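PDB 6U1U: ANGPTL4 C-terminal chain from Homo sapiens, which is the fibrinogen-like C-terminal domain of a secreted protein that mediates inactivation of lipoprotein lipase and so plays a role in regulating triglyceride clearance from the blood. Local coordinates for residues S15-I20 / D66-F71; F28-K33 / F71-E76; T41-R46 / E76-I81; L89-R94 / S173-Q178. All blocks are in the same frame, centred on the assembly; numbering follows the deposited sequence.

Contact 1 of 4, residues S15-I20 / D66-F71; sequences SGLFEI and DPHGEF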
loop_
_atom_site.group_PDB
_atom_site.type_symbol
_atom_site.label_atom_id
_atom_site.label_comp_id
_atom_site.label_asym_id
_atom_site.label_seq_id
_atom_site.Cartn_x
_atom_site.Cartn_y
_atom_site.Cartn_z
ATOM N N SER A 15 -16.023 -10.238 8.013
ATOM C CA SER A 15 -15.156 -9.646 6.999
ATOM C C SER A 15 -15.875 -9.659 5.649
ATOM O O SER A 15 -16.456 -10.672 5.232
ATOM C CB SER A 15 -13.834 -10.428 6.907
ATOM O OG SER A 15 -13.140 -10.398 8.159
ATOM N N GLY A 16 -15.790 -8.536 4.944
ATOM C CA GLY A 16 -16.484 -8.411 3.672
ATOM C C GLY A 16 -16.664 -6.938 3.332
ATOM O O GLY A 16 -16.007 -6.071 3.900
ATOM N N LEU A 17 -17.622 -6.683 2.429
ATOM C CA LEU A 17 -17.843 -5.333 1.914
ATOM C C LEU A 17 -18.916 -4.617 2.723
ATOM O O LEU A 17 -20.012 -5.168 2.928
ATOM C CB LEU A 17 -18.287 -5.414 0.456
ATOM C CG LEU A 17 -17.235 -5.866 -0.550
ATOM C CD1 LEU A 17 -17.911 -6.198 -1.908
ATOM C CD2 LEU A 17 -16.278 -4.724 -0.791
ATOM N N PHE A 18 -18.605 -3.409 3.174
ATOM C CA PHE A 18 -19.484 -2.596 4.010
ATOM C C PHE A 18 -19.417 -1.129 3.604
ATOM O O PHE A 18 -18.358 -0.620 3.235
ATOM C CB PHE A 18 -19.102 -2.663 5.494
ATOM C CG PHE A 18 -19.243 -4.031 6.080
ATOM C CD1 PHE A 18 -20.449 -4.429 6.642
ATOM C CD2 PHE A 18 -18.182 -4.926 6.052
ATOM C CE1 PHE A 18 -20.606 -5.695 7.194
ATOM C CE2 PHE A 18 -18.334 -6.218 6.601
ATOM C CZ PHE A 18 -19.543 -6.603 7.163
ATOM N N GLU A 19 -20.556 -0.439 3.737
ATOM C CA GLU A 19 -20.608 0.994 3.479
ATOM C C GLU A 19 -20.051 1.770 4.676
ATOM O O GLU A 19 -20.417 1.498 5.825
ATOM C CB GLU A 19 -22.056 1.433 3.208
ATOM C CG GLU A 19 -22.773 0.613 2.146
ATOM C CD GLU A 19 -24.316 0.792 2.176
ATOM O OE1 GLU A 19 -24.785 1.941 2.344
ATOM O OE2 GLU A 19 -25.052 -0.212 2.054
ATOM N N ILE A 20 -19.152 2.722 4.416
ATOM C CA ILE A 20 -18.656 3.635 5.440
ATOM C C ILE A 20 -18.786 5.041 4.887
ATOM O O ILE A 20 -19.057 5.248 3.695
ATOM C CB ILE A 20 -17.185 3.378 5.860
ATOM C CG1 ILE A 20 -16.257 3.512 4.637
ATOM C CG2 ILE A 20 -17.033 1.995 6.525
ATOM C CD1 ILE A 20 -14.778 3.694 4.991
ATOM N N ASP A 66 -11.093 -5.017 -8.656
ATOM C CA ASP A 66 -12.285 -5.817 -8.370
ATOM C C ASP A 66 -12.447 -5.898 -6.856
ATOM O O ASP A 66 -11.631 -6.556 -6.204
ATOM C CB ASP A 66 -12.104 -7.227 -8.955
ATOM C CG ASP A 66 -13.328 -8.141 -8.763
ATOM O OD1 ASP A 66 -14.295 -7.770 -8.054
ATOM O OD2 ASP A 66 -13.315 -9.261 -9.348
ATOM N N PRO A 67 -13.471 -5.279 -6.269
ATOM C CA PRO A 67 -13.652 -5.376 -4.803
ATOM C C PRO A 67 -13.815 -6.813 -4.302
ATOM O O PRO A 67 -13.517 -7.080 -3.133
ATOM C CB PRO A 67 -14.907 -4.525 -4.558
ATOM C CG PRO A 67 -14.832 -3.487 -5.696
ATOM C CD PRO A 67 -14.410 -4.331 -6.887
ATOM N N HIS A 68 -14.229 -7.754 -5.154
ATOM C CA HIS A 68 -14.291 -9.164 -4.772
ATOM C C HIS A 68 -13.023 -9.926 -5.145
ATOM O O HIS A 68 -12.982 -11.149 -4.968
ATOM C CB HIS A 68 -15.509 -9.831 -5.437
ATOM C CG HIS A 68 -16.809 -9.490 -4.780
ATOM N ND1 HIS A 68 -17.701 -8.586 -5.315
ATOM C CD2 HIS A 68 -17.362 -9.922 -3.620
ATOM C CE1 HIS A 68 -18.749 -8.476 -4.515
ATOM N NE2 HIS A 68 -18.563 -9.267 -3.474
ATOM N N GLY A 69 -11.995 -9.242 -5.665
ATOM C CA GLY A 69 -10.771 -9.882 -6.126
ATOM C C GLY A 69 -9.553 -9.015 -5.805
ATOM O O GLY A 69 -9.430 -8.559 -4.664
ATOM N N GLU A 70 -8.670 -8.749 -6.778
ATOM C CA GLU A 70 -7.516 -7.865 -6.559
ATOM C C GLU A 70 -7.921 -6.402 -6.742
ATOM O O GLU A 70 -8.696 -6.074 -7.656
ATOM C CB GLU A 70 -6.399 -8.165 -7.556
ATOM C CG GLU A 70 -5.910 -9.619 -7.580
ATOM C CD GLU A 70 -4.722 -9.748 -8.507
ATOM O OE1 GLU A 70 -4.805 -9.204 -9.640
ATOM O OE2 GLU A 70 -3.683 -10.332 -8.087
ATOM N N PHE A 71 -7.365 -5.510 -5.909
ATOM C CA PHE A 71 -7.785 -4.121 -6.033
ATOM C C PHE A 71 -6.813 -3.200 -5.320
ATOM O O PHE A 71 -5.997 -3.617 -4.479
ATOM C CB PHE A 71 -9.207 -3.913 -5.468
ATOM C CG PHE A 71 -9.306 -4.131 -3.945
ATOM C CD1 PHE A 71 -8.960 -3.120 -3.057
ATOM C CD2 PHE A 71 -9.749 -5.343 -3.441
ATOM C CE1 PHE A 71 -9.027 -3.305 -1.686
ATOM C CE2 PHE A 71 -9.854 -5.545 -2.072
ATOM C CZ PHE A 71 -9.480 -4.556 -1.193
#
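A leucine methyl resting on an imidazole face is the distinctive element: Leu17 CD1 lies over the His68 ring, 3.8 Å from its centroid and 29° off the ring normal, which fits a CH-pi contact. The methyl is displaced toward one side of the ring, being 3.5 Å from His68 NE2 but 4.1 Å from His68 CD2. The other branch of the same fork is used as well, since Leu17 CD2 meets Pro67 CB at 4.0 Å. The first torsion carries the branch point toward the loop, Leu17 CG standing anti to its carbonyl carbon, beside the backbone N (chi1 -70°).

No hydrogen bond crosses here, and the two segments bury just 122 Å² between them, with Pro67 and His68 both exposed, so this is a small, largely nonpolar contact at the surface, made by van der Waals and CH-pi contacts. The loop side owes its shape to its own bonds. A type I turn runs from Asp66 to Gly69, closed by Gly69 N to Asp66 O at 2.8 Å, and an Asx turn adds His68 N to Asp66 OD1 at 2.9 Å, the donor lying 54° out of the carboxylate plane.

Strand 16-20 pairs antiparallel with strand 28-35, whose Asn31 ND2 bonds Pro67 O, while Arg45 NE of strand 38-46 bonds Gly69 O; the turn is thereby tied to two strands of the main sheet.

Contact 2 of 4, residues F28-K33 / F71-E76; sequences FLVNCK and FWLGLE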
loop_
_atom_site.group_PDB
_atom_site.type_symbol
_atom_site.label_atom_id
_atom_site.label_comp_id
_atom_site.label_asym_id
_atom_site.label_seq_id
_atom_site.Cartn_x
_atom_site.Cartn_y
_atom_site.Cartn_z
ATOM N N PHE A 28 -18.872 5.212 0.733
ATOM C CA PHE A 28 -18.313 4.291 -0.259
ATOM C C PHE A 28 -18.128 2.927 0.374
ATOM O O PHE A 28 -18.081 2.790 1.595
ATOM C CB PHE A 28 -16.981 4.789 -0.892
ATOM C CG PHE A 28 -15.844 5.086 0.118
ATOM C CD1 PHE A 28 -14.897 4.103 0.444
ATOM C CD2 PHE A 28 -15.713 6.339 0.684
ATOM C CE1 PHE A 28 -13.829 4.422 1.348
ATOM C CE2 PHE A 28 -14.682 6.658 1.574
ATOM C CZ PHE A 28 -13.735 5.687 1.911
ATOM N N LEU A 29 -18.026 1.925 -0.481
ATOM C CA LEU A 29 -17.983 0.540 -0.032
ATOM C C LEU A 29 -16.531 0.137 0.182
ATOM O O LEU A 29 -15.723 0.283 -0.728
ATOM C CB LEU A 29 -18.655 -0.332 -1.097
ATOM C CG LEU A 29 -19.149 -1.740 -0.737
ATOM C CD1 LEU A 29 -20.358 -1.676 0.229
ATOM C CD2 LEU A 29 -19.493 -2.491 -2.022
ATOM N N VAL A 30 -16.202 -0.408 1.368
ATOM C CA VAL A 30 -14.832 -0.828 1.646
ATOM C C VAL A 30 -14.825 -2.304 2.028
ATOM O O VAL A 30 -15.854 -2.886 2.384
ATOM C CB VAL A 30 -14.157 -0.018 2.779
ATOM C CG1 VAL A 30 -13.880 1.390 2.311
ATOM C CG2 VAL A 30 -15.002 -0.026 4.105
ATOM N N ASN A 31 -13.635 -2.902 1.950
ATOM C CA ASN A 31 -13.427 -4.277 2.397
ATOM C C ASN A 31 -12.930 -4.219 3.829
ATOM O O ASN A 31 -11.833 -3.717 4.063
ATOM C CB ASN A 31 -12.358 -4.967 1.546
ATOM C CG ASN A 31 -12.760 -5.099 0.093
ATOM O OD1 ASN A 31 -12.746 -4.097 -0.676
ATOM N ND2 ASN A 31 -13.075 -6.328 -0.314
ATOM N N CYS A 32 -13.686 -4.778 4.774
ATOM C CA CYS A 32 -13.292 -4.758 6.183
ATOM C C CYS A 32 -12.810 -6.134 6.577
ATOM O O CYS A 32 -13.358 -7.144 6.134
ATOM C CB CYS A 32 -14.447 -4.409 7.130
ATOM S SG CYS A 32 -15.093 -2.741 6.933
ATOM N N LYS A 33 -11.779 -6.169 7.417
ATOM C CA LYS A 33 -11.312 -7.410 8.009
ATOM C C LYS A 33 -11.493 -7.242 9.504
ATOM O O LYS A 33 -10.901 -6.335 10.106
ATOM C CB LYS A 33 -9.846 -7.703 7.648
ATOM C CG LYS A 33 -9.373 -9.044 8.225
ATOM C CD LYS A 33 -7.905 -9.320 7.960
ATOM C CE LYS A 33 -7.541 -10.711 8.544
ATOM N NZ LYS A 33 -6.128 -11.095 8.306
ATOM N N PHE A 71 -7.365 -5.510 -5.909
ATOM C CA PHE A 71 -7.785 -4.121 -6.033
ATOM C C PHE A 71 -6.813 -3.200 -5.320
ATOM O O PHE A 71 -5.997 -3.617 -4.479
ATOM C CB PHE A 71 -9.207 -3.913 -5.468
ATOM C CG PHE A 71 -9.306 -4.131 -3.945
ATOM C CD1 PHE A 71 -8.960 -3.120 -3.057
ATOM C CD2 PHE A 71 -9.749 -5.343 -3.441
ATOM C CE1 PHE A 71 -9.027 -3.305 -1.686
ATOM C CE2 PHE A 71 -9.854 -5.545 -2.072
ATOM C CZ PHE A 71 -9.480 -4.556 -1.193
ATOM N N TRP A 72 -6.964 -1.916 -5.637
ATOM C CA TRP A 72 -6.335 -0.803 -4.940
ATOM C C TRP A 72 -7.474 0.115 -4.501
ATOM O O TRP A 72 -8.243 0.556 -5.356
ATOM C CB TRP A 72 -5.373 -0.068 -5.898
ATOM C CG TRP A 72 -4.775 1.180 -5.326
ATOM C CD1 TRP A 72 -5.078 2.475 -5.646
ATOM C CD2 TRP A 72 -3.733 1.236 -4.345
ATOM N NE1 TRP A 72 -4.306 3.340 -4.873
ATOM C CE2 TRP A 72 -3.462 2.594 -4.094
ATOM C CE3 TRP A 72 -3.003 0.251 -3.641
ATOM C CZ2 TRP A 72 -2.469 3.008 -3.177
ATOM C CZ3 TRP A 72 -2.032 0.644 -2.745
ATOM C CH2 TRP A 72 -1.772 2.020 -2.512
ATOM N N LEU A 73 -7.626 0.359 -3.185
ATOM C CA LEU A 73 -8.809 1.106 -2.714
ATOM C C LEU A 73 -8.813 2.538 -3.249
ATOM O O LEU A 73 -9.865 3.058 -3.663
ATOM C CB LEU A 73 -8.857 1.115 -1.189
ATOM C CG LEU A 73 -9.932 1.982 -0.514
ATOM C CD1 LEU A 73 -11.329 1.511 -1.011
ATOM C CD2 LEU A 73 -9.847 1.890 0.993
ATOM N N GLY A 74 -7.648 3.183 -3.254
ATOM C CA GLY A 74 -7.582 4.579 -3.775
ATOM C C GLY A 74 -7.066 5.488 -2.673
ATOM O O GLY A 74 -7.553 5.498 -1.553
ATOM N N LEU A 75 -6.051 6.294 -3.018
ATOM C CA LEU A 75 -5.394 7.113 -2.005
ATOM C C LEU A 75 -6.342 8.148 -1.397
ATOM O O LEU A 75 -6.242 8.450 -0.205
ATOM C CB LEU A 75 -4.175 7.793 -2.628
ATOM C CG LEU A 75 -3.058 6.760 -2.886
ATOM C CD1 LEU A 75 -2.077 7.361 -3.873
ATOM C CD2 LEU A 75 -2.359 6.369 -1.579
ATOM N N GLU A 76 -7.231 8.745 -2.202
ATOM C CA GLU A 76 -8.111 9.746 -1.594
ATOM C C GLU A 76 -9.042 9.077 -0.589
ATOM O O GLU A 76 -9.305 9.619 0.491
ATOM C CB GLU A 76 -8.887 10.503 -2.673
ATOM C CG GLU A 76 -9.807 11.604 -2.086
ATOM C CD GLU A 76 -9.091 12.706 -1.273
ATOM O OE1 GLU A 76 -9.806 13.379 -0.493
ATOM O OE2 GLU A 76 -7.848 12.914 -1.376
#
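Asn31 and Phe71 approach from opposite directions and meet with the amide and ring planes only 17° apart. Asn31 OD1 comes to 3.3 Å from Phe71 CZ and 3.5 Å from Phe71 CE2, on an oblique line to the ring, and the amide carbon follows, with Asn31 CG 3.6 Å from Phe71 CZ. Beside this pair, Val30 CG1 touches Leu73 CD1 at 4.2 Å, two aliphatic branches passing at a slant. No hydrogen bond links the segments, so shape and burial carry the contact.

The ring is directed by its first torsion: Phe71 CG lies between the backbone N and the carbonyl carbon (chi1 66°), and Leu73 N stands in plane at the ring edge. Strand 28-35 belongs to the antiparallel sheet of the fibrinogen C-terminal domain, where it runs between strands 16-20 and 38-46 and carries Cys32, disulfide-bonded to Cys4.

Asn31 is positioned through its other amide atom, ND2, which donates to Pro67 O. With an alanine here, Pro67 O would probably be left without that donor and a gap would open beside the Phe71 ring. On the opposing segment, Phe71 is bonded through its backbone to Arg45 and Leu73 to Ile43, both of strand 38-46. Gly74 follows at the N-cap of helix 75-82, with backbone angles that would press a beta carbon against the preceding carbonyl oxygen.

Contact 3 of 4, residues T41-R46 / E76-I81; sequences TVIQRR and EKVHSI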
loop_
_atom_site.group_PDB
_atom_site.type_symbol
_atom_site.label_atom_id
_atom_site.label_comp_id
_atom_site.label_asym_id
_atom_site.label_seq_id
_atom_site.Cartn_x
_atom_site.Cartn_y
_atom_site.Cartn_z
ATOM N N THR A 41 -9.262 -1.755 7.521
ATOM C CA THR A 41 -9.705 -1.529 6.141
ATOM C C THR A 41 -8.670 -2.086 5.183
ATOM O O THR A 41 -7.497 -1.737 5.290
ATOM C CB THR A 41 -9.849 -0.042 5.876
ATOM O OG1 THR A 41 -10.776 0.494 6.834
ATOM C CG2 THR A 41 -10.344 0.176 4.402
ATOM N N VAL A 42 -9.088 -2.927 4.245
ATOM C CA VAL A 42 -8.127 -3.469 3.284
ATOM C C VAL A 42 -7.922 -2.412 2.202
ATOM O O VAL A 42 -8.886 -1.991 1.560
ATOM C CB VAL A 42 -8.639 -4.773 2.653
ATOM C CG1 VAL A 42 -7.615 -5.266 1.597
ATOM C CG2 VAL A 42 -8.899 -5.837 3.749
ATOM N N ILE A 43 -6.672 -1.980 1.986
ATOM C CA ILE A 43 -6.427 -0.943 0.988
ATOM C C ILE A 43 -5.778 -1.475 -0.275
ATOM O O ILE A 43 -5.728 -0.740 -1.281
ATOM C CB ILE A 43 -5.606 0.225 1.570
ATOM C CG1 ILE A 43 -4.145 -0.173 1.806
ATOM C CG2 ILE A 43 -6.273 0.699 2.857
ATOM C CD1 ILE A 43 -3.224 1.076 2.174
ATOM N N GLN A 44 -5.319 -2.718 -0.273
ATOM C CA GLN A 44 -4.686 -3.295 -1.452
ATOM C C GLN A 44 -4.748 -4.799 -1.266
ATOM O O GLN A 44 -4.551 -5.286 -0.141
ATOM C CB GLN A 44 -3.228 -2.841 -1.561
ATOM C CG GLN A 44 -2.543 -3.291 -2.891
ATOM C CD GLN A 44 -1.581 -4.481 -2.733
ATOM O OE1 GLN A 44 -1.790 -5.348 -1.897
ATOM N NE2 GLN A 44 -0.524 -4.531 -3.569
ATOM N N ARG A 45 -4.998 -5.525 -2.361
ATOM C CA ARG A 45 -4.992 -6.987 -2.288
ATOM C C ARG A 45 -4.617 -7.537 -3.654
ATOM O O ARG A 45 -5.185 -7.112 -4.669
ATOM C CB ARG A 45 -6.390 -7.505 -1.855
ATOM C CG ARG A 45 -6.489 -9.023 -1.757
ATOM C CD ARG A 45 -7.775 -9.419 -0.982
ATOM N NE ARG A 45 -8.930 -9.174 -1.830
ATOM C CZ ARG A 45 -10.196 -9.148 -1.404
ATOM N NH1 ARG A 45 -10.466 -9.344 -0.100
ATOM N NH2 ARG A 45 -11.173 -8.930 -2.278
ATOM N N ARG A 46 -3.622 -8.430 -3.680
ATOM C CA ARG A 46 -3.140 -9.061 -4.940
ATOM C C ARG A 46 -2.928 -10.553 -4.672
ATOM O O ARG A 46 -2.459 -10.881 -3.563
ATOM C CB ARG A 46 -1.847 -8.390 -5.413
ATOM C CG ARG A 46 -1.995 -6.907 -5.724
ATOM C CD ARG A 46 -0.787 -6.346 -6.450
ATOM N NE ARG A 46 -0.803 -6.654 -7.874
ATOM C CZ ARG A 46 0.142 -6.291 -8.732
ATOM N NH1 ARG A 46 1.189 -5.602 -8.312
ATOM N NH2 ARG A 46 0.039 -6.618 -10.008
ATOM N N GLU A 76 -7.231 8.745 -2.202
ATOM C CA GLU A 76 -8.111 9.746 -1.594
ATOM C C GLU A 76 -9.042 9.077 -0.589
ATOM O O GLU A 76 -9.305 9.619 0.491
ATOM C CB GLU A 76 -8.887 10.503 -2.673
ATOM C CG GLU A 76 -9.807 11.604 -2.086
ATOM C CD GLU A 76 -9.091 12.706 -1.273
ATOM O OE1 GLU A 76 -9.806 13.379 -0.493
ATOM O OE2 GLU A 76 -7.848 12.914 -1.376
ATOM N N LYS A 77 -9.509 7.873 -0.914
ATOM C CA LYS A 77 -10.341 7.138 0.043
ATOM C C LYS A 77 -9.543 6.759 1.279
ATOM O O LYS A 77 -10.038 6.877 2.400
ATOM C CB LYS A 77 -10.922 5.891 -0.616
ATOM C CG LYS A 77 -12.129 6.216 -1.529
ATOM C CD LYS A 77 -12.555 4.947 -2.352
ATOM C CE LYS A 77 -13.635 5.337 -3.378
ATOM N NZ LYS A 77 -13.032 5.949 -4.598
ATOM N N VAL A 78 -8.306 6.299 1.101
ATOM C CA VAL A 78 -7.504 5.946 2.275
ATOM C C VAL A 78 -7.257 7.170 3.155
ATOM O O VAL A 78 -7.383 7.104 4.378
ATOM C CB VAL A 78 -6.180 5.295 1.843
ATOM C CG1 VAL A 78 -5.321 4.961 3.092
ATOM C CG2 VAL A 78 -6.505 4.022 1.107
ATOM N N HIS A 79 -6.902 8.303 2.551
ATOM C CA HIS A 79 -6.667 9.481 3.365
ATOM C C HIS A 79 -7.958 9.981 4.006
ATOM O O HIS A 79 -7.915 10.554 5.095
ATOM C CB HIS A 79 -6.016 10.598 2.529
ATOM C CG HIS A 79 -5.780 11.841 3.327
ATOM N ND1 HIS A 79 -6.628 12.927 3.276
ATOM C CD2 HIS A 79 -4.848 12.126 4.268
ATOM C CE1 HIS A 79 -6.202 13.847 4.129
ATOM N NE2 HIS A 79 -5.127 13.384 4.742
ATOM N N SER A 80 -9.116 9.764 3.378
ATOM C CA SER A 80 -10.342 10.178 4.065
ATOM C C SER A 80 -10.558 9.359 5.328
ATOM O O SER A 80 -11.118 9.868 6.320
ATOM C CB SER A 80 -11.555 10.083 3.129
ATOM O OG SER A 80 -11.968 8.752 2.947
ATOM N N ILE A 81 -10.086 8.123 5.323
ATOM C CA ILE A 81 -10.198 7.263 6.497
ATOM C C ILE A 81 -9.174 7.649 7.556
ATOM O O ILE A 81 -9.505 7.741 8.743
ATOM C CB ILE A 81 -10.060 5.784 6.080
ATOM C CG1 ILE A 81 -11.266 5.358 5.254
ATOM C CG2 ILE A 81 -9.876 4.868 7.314
ATOM C CD1 ILE A 81 -11.037 3.995 4.516
#
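Ile43 meets Val78 with the base of its side chain: CB of Ile43 is 3.9 Å from Val78 CG2, and the CG2 branch of Ile43 comes to 3.8 Å from that same methyl. The longer branch starts with CG1, set between the backbone N and the carbonyl carbon (chi1 72°), and lies farther off: Ile43 CG1 is 4.9 Å from Val78 CG2, and Ile43 CD1 at the tip is 4.5 Å from it. The two side chains cross at about a right angle. Next to them, Thr41 CG2 and Ile81 CD1 reach toward each other, tip to tip, at 3.9 Å.

On the helix, Lys77 O accepts both Ser80 OG (2.7 Å) and Ile81 N (3.2 Å), from one face of its carbonyl plane. On the strand, Ile43 and Gln44 both face Met211 in a classic beta bulge.

Four buried residues supply the contact, and Thr41 presents its methyl; with no hydrogen bond across it, the seating of helix 75-82 on strand 38-46 at this point rests on hydrophobic burial and fit.

Contact 4 of 4, residues L89-R94 / S173-Q178; sequences LAVQLR and SNLNGQ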
loop_
_atom_site.group_PDB
_atom_site.type_symbol
_atom_site.label_atom_id
_atom_site.label_comp_id
_atom_site.label_asym_id
_atom_site.label_seq_id
_atom_site.Cartn_x
_atom_site.Cartn_y
_atom_site.Cartn_z
ATOM N N LEU A 89 -0.438 0.454 9.819
ATOM C CA LEU A 89 -0.411 -0.060 8.434
ATOM C C LEU A 89 0.101 -1.498 8.483
ATOM O O LEU A 89 1.186 -1.673 8.864
ATOM C CB LEU A 89 0.517 0.799 7.577
ATOM C CG LEU A 89 0.699 0.355 6.134
ATOM C CD1 LEU A 89 -0.625 0.233 5.431
ATOM C CD2 LEU A 89 1.571 1.327 5.379
ATOM N N ALA A 90 -0.742 -2.458 8.184
ATOM C CA ALA A 90 -0.348 -3.860 8.144
ATOM C C ALA A 90 0.016 -4.261 6.717
ATOM O O ALA A 90 -0.702 -3.925 5.774
ATOM C CB ALA A 90 -1.494 -4.742 8.663
ATOM N N VAL A 91 1.138 -4.966 6.559
ATOM C CA VAL A 91 1.612 -5.379 5.249
ATOM C C VAL A 91 1.766 -6.887 5.322
ATOM O O VAL A 91 2.498 -7.385 6.183
ATOM C CB VAL A 91 2.943 -4.706 4.889
ATOM C CG1 VAL A 91 3.491 -5.289 3.574
ATOM C CG2 VAL A 91 2.755 -3.172 4.757
ATOM N N GLN A 92 1.053 -7.614 4.466
ATOM C CA GLN A 92 1.050 -9.075 4.527
ATOM C C GLN A 92 1.529 -9.622 3.198
ATOM O O GLN A 92 1.010 -9.234 2.142
ATOM C CB GLN A 92 -0.330 -9.598 4.887
ATOM C CG GLN A 92 -0.803 -8.853 6.158
ATOM C CD GLN A 92 -2.089 -9.326 6.800
ATOM O OE1 GLN A 92 -2.976 -9.899 6.155
ATOM N NE2 GLN A 92 -2.214 -9.029 8.098
ATOM N N LEU A 93 2.525 -10.516 3.255
ATOM C CA LEU A 93 3.218 -11.011 2.073
ATOM C C LEU A 93 3.171 -12.531 2.047
ATOM O O LEU A 93 3.230 -13.177 3.092
ATOM C CB LEU A 93 4.695 -10.564 2.052
ATOM C CG LEU A 93 4.982 -9.099 2.432
ATOM C CD1 LEU A 93 6.493 -8.824 2.609
ATOM C CD2 LEU A 93 4.390 -8.153 1.362
ATOM N N ARG A 94 3.075 -13.105 0.835
ATOM C CA ARG A 94 3.037 -14.559 0.690
ATOM C C ARG A 94 4.002 -14.965 -0.413
ATOM O O ARG A 94 4.044 -14.325 -1.475
ATOM C CB ARG A 94 1.612 -15.063 0.370
ATOM C CG ARG A 94 1.491 -16.596 0.329
ATOM C CD ARG A 94 0.127 -17.028 -0.207
ATOM N NE ARG A 94 -0.984 -16.374 0.494
ATOM C CZ ARG A 94 -2.182 -16.133 -0.046
ATOM N NH1 ARG A 94 -2.434 -16.489 -1.309
ATOM N NH2 ARG A 94 -3.133 -15.535 0.681
ATOM N N SER A 173 10.881 -1.709 -2.028
ATOM C CA SER A 173 9.658 -2.493 -2.179
ATOM C C SER A 173 8.823 -1.887 -3.287
ATOM O O SER A 173 9.015 -0.738 -3.675
ATOM C CB SER A 173 8.814 -2.509 -0.921
ATOM O OG SER A 173 8.575 -1.155 -0.518
ATOM N N ASN A 174 7.867 -2.687 -3.756
ATOM C CA ASN A 174 6.822 -2.234 -4.660
ATOM C C ASN A 174 5.779 -3.328 -4.688
ATOM O O ASN A 174 5.935 -4.328 -5.406
ATOM C CB ASN A 174 7.354 -1.962 -6.071
ATOM C CG ASN A 174 6.249 -1.544 -7.000
ATOM O OD1 ASN A 174 5.140 -1.276 -6.527
ATOM N ND2 ASN A 174 6.527 -1.479 -8.328
ATOM N N LEU A 175 4.722 -3.210 -3.877
ATOM C CA LEU A 175 3.730 -4.263 -3.910
ATOM C C LEU A 175 2.726 -4.068 -5.047
ATOM O O LEU A 175 1.828 -4.904 -5.228
ATOM C CB LEU A 175 3.015 -4.350 -2.554
ATOM C CG LEU A 175 3.989 -4.598 -1.385
ATOM C CD1 LEU A 175 3.188 -4.781 -0.108
ATOM C CD2 LEU A 175 4.848 -5.819 -1.664
ATOM N N ASN A 176 2.889 -3.008 -5.829
ATOM C CA ASN A 176 1.993 -2.689 -6.931
ATOM C C ASN A 176 2.679 -2.909 -8.287
ATOM O O ASN A 176 2.238 -2.367 -9.306
ATOM C CB ASN A 176 1.496 -1.243 -6.804
ATOM C CG ASN A 176 0.492 -1.072 -5.674
ATOM O OD1 ASN A 176 -0.131 -2.035 -5.246
ATOM N ND2 ASN A 176 0.333 0.177 -5.182
ATOM N N GLY A 177 3.743 -3.714 -8.326
ATOM C CA GLY A 177 4.425 -3.973 -9.585
ATOM C C GLY A 177 3.694 -5.021 -10.429
ATOM O O GLY A 177 2.564 -5.412 -10.155
ATOM N N GLN A 178 4.369 -5.468 -11.492
ATOM C CA GLN A 178 3.746 -6.397 -12.433
ATOM C C GLN A 178 3.689 -7.790 -11.818
ATOM O O GLN A 178 4.681 -8.254 -11.267
ATOM C CB GLN A 178 4.549 -6.417 -13.739
ATOM C CG GLN A 178 3.844 -7.127 -14.896
ATOM C CD GLN A 178 4.635 -7.018 -16.199
ATOM O OE1 GLN A 178 5.409 -6.076 -16.387
ATOM N NE2 GLN A 178 4.453 -7.993 -17.089
#
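Leu175 is the tight point: its CD1 lies 3.7 Å from Val91 CG1, and its CD2 lies 3.8 Å from Leu93 CD2. CD1 of Leu175 is also 3.9 Å from that Leu93 methyl, so the fork straddles the end of Leu93, the two leucines crossing at about a right angle. The valine methyl is available because Val91 CG1 lies anti to the backbone N (chi1 174°).

The backbones stay well apart, since even the nearest alpha carbons, Leu93 CA and Leu175 CA, are 9.0 Å from each other, and only side-chain ends meet. On the looser side, Gln92, between the two contacting strand residues, points away from the loop, and Arg94 and Gln178, at the far ends of the segments, are exposed. The loop keeps its form through an Asx turn, Asn176 N bonding Asn174 OD1 at 2.9 Å from 49° above the amide carbonyl plane, while Leu175 O accepts from Arg46 NH1.

Bound palmitic acid touches Leu89, and the Val91 side chain is about 4 Å from it. The 92 Å² buried here comes almost entirely from Val91, Leu93 and Leu175, which touch through aliphatic groups; this implies a nonpolar setting consistent with a surface suited to a fatty acid.

All four contacts fall within the fibrinogen C-terminal domain and reach its large antiparallel sheet. Contacts 1, 2 and 3 are interleaved: strands 16-20, 28-35 and 38-46 come in chain order and lie side by side, and each meets a successive piece of residues 66-81, with Phe71 shared by contacts 1 and 2 and Glu76 by contacts 2 and 3. Their centres step 7 Å and then 4 Å apart. Contact 4 starts later in the chain, about 13 Å from contact 3 between centres, beside the bound palmitic acid. The bond from Gln44 NE2 to Asn176 OD1 joins strand 38-46 to the 173-178 loop, which packs on the strand lining the palmitic acid.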